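Local coordinates for protein translation elongation factor 1A (Methanosarcina mazei, PDB 3WND), which binds cysteinyl-tRNA(Cys) in its GTP-bound form and probably acts as a translation elongation factor related to SelB, EF-Tu and aIF2 gamma, at residues L89-P93 with Q94-A98. Numbering follows the deposited sequence.
Sequences LCIPP and QGLDA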
# COMPACT_ATOMS: atom_id res chain seq x y z
N LEU A 89 6.84 -1.15 -9.99
CA LEU A 89 8.01 -1.89 -9.46
C LEU A 89 9.20 -1.52 -10.31
O LEU A 89 9.16 -1.77 -11.54
CB LEU A 89 7.74 -3.39 -9.43
CG LEU A 89 8.95 -4.26 -9.17
CD1 LEU A 89 9.54 -3.93 -7.74
CD2 LEU A 89 8.53 -5.73 -9.31
N CYS A 90 10.16 -0.88 -9.70
CA CYS A 90 11.34 -0.37 -10.47
C CYS A 90 12.43 -1.45 -10.44
O CYS A 90 12.83 -1.88 -9.41
CB CYS A 90 11.85 0.90 -9.77
SG CYS A 90 10.71 2.25 -9.89
N ILE A 91 12.82 -1.90 -11.63
CA ILE A 91 13.90 -2.88 -11.73
C ILE A 91 14.97 -2.25 -12.64
O ILE A 91 14.72 -2.09 -13.85
CB ILE A 91 13.38 -4.21 -12.31
CG1 ILE A 91 12.16 -4.71 -11.45
CG2 ILE A 91 14.51 -5.21 -12.36
CD1 ILE A 91 11.50 -5.95 -11.92
N PRO A 92 16.19 -2.09 -12.12
CA PRO A 92 17.29 -1.53 -12.94
C PRO A 92 17.98 -2.65 -13.78
O PRO A 92 17.67 -3.83 -13.60
CB PRO A 92 18.24 -1.00 -11.87
CG PRO A 92 18.11 -2.05 -10.72
CD PRO A 92 16.61 -2.32 -10.69
N PRO A 93 18.89 -2.27 -14.68
CA PRO A 93 19.48 -3.31 -15.54
C PRO A 93 20.23 -4.30 -14.61
O PRO A 93 20.84 -3.91 -13.58
CB PRO A 93 20.38 -2.47 -16.53
CG PRO A 93 19.64 -1.15 -16.58
CD PRO A 93 19.28 -0.89 -15.13
N GLN A 94 20.13 -5.57 -14.97
CA GLN A 94 20.69 -6.64 -14.19
C GLN A 94 20.20 -6.61 -12.76
O GLN A 94 20.91 -7.04 -11.83
CB GLN A 94 22.26 -6.63 -14.21
CG GLN A 94 22.89 -6.75 -15.61
CD GLN A 94 22.61 -8.14 -16.25
OE1 GLN A 94 22.30 -9.14 -15.52
NE2 GLN A 94 22.69 -8.22 -17.60
N GLY A 95 18.95 -6.18 -12.57
CA GLY A 95 18.44 -5.89 -11.20
C GLY A 95 17.60 -7.03 -10.58
O GLY A 95 16.81 -6.78 -9.67
N LEU A 96 17.71 -8.25 -11.11
CA LEU A 96 17.05 -9.39 -10.52
C LEU A 96 17.74 -9.89 -9.29
O LEU A 96 18.37 -10.98 -9.34
CB LEU A 96 17.07 -10.52 -11.55
CG LEU A 96 16.36 -10.08 -12.85
CD1 LEU A 96 16.49 -11.22 -13.87
CD2 LEU A 96 14.90 -9.64 -12.64
N ASP A 97 17.60 -9.13 -8.19
CA ASP A 97 18.31 -9.43 -6.94
C ASP A 97 17.31 -9.85 -5.87
O ASP A 97 16.12 -10.13 -6.14
CB ASP A 97 19.12 -8.21 -6.47
CG ASP A 97 18.27 -7.01 -6.09
OD1 ASP A 97 17.05 -7.13 -6.05
OD2 ASP A 97 18.86 -5.94 -5.77
N ALA A 98 17.80 -9.91 -4.64
CA ALA A 98 17.00 -10.51 -3.54
C ALA A 98 15.80 -9.62 -3.22
O ALA A 98 14.68 -10.14 -2.97
CB ALA A 98 17.87 -10.66 -2.32
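Ile91 and Pro92 both close on Gly95, one with a methyl group and the other with the CG and CD atoms of its ring, where the chain leaves a strand and doubles back towards a helix. In Ile91 the branch that does the touching is CG2: with chi1 at -54° CG1 lies beside the backbone N, which leaves CG2 anti to that N, where it reaches the carbonyl of Gly95, 3.9 Å from CG2 to O, and passes more loosely beside CD2 of Leu96 at 4.5 Å. The Pro92 ring meets the same glycine from its CG and CD side, with CG 3.9 Å from Gly95 CA. Outside the turn, Ile91 and Leu96 both rest on Leu137 of helix 127-140, so their loose apolar pairing continues into that helix.

The backbone forms a type II beta turn from Pro92 to Gly95. Pro93 and Gln94 occupy its two corners, Gln94 with a positive phi of 54°, and the turn brings Pro92 O within 2.9 Å of Gly95 N.

Polar contacts tie down the exit. Asp97 N makes a weak hydrogen bond to Gly95 O (2.9 Å), spanning an inverse gamma turn centred on Leu96, and the same oxygen accepts a bond from Thr100 OG1. Asp97 is the N-cap of helix 98-109: OD1 takes the amide of Thr100, while OD2 is hydrogen-bonded to Thr29 OG1. With Pro92 also against Ser32, a GDP-binding residue, this is a strand-to-helix connection beside the nucleotide site of a G domain.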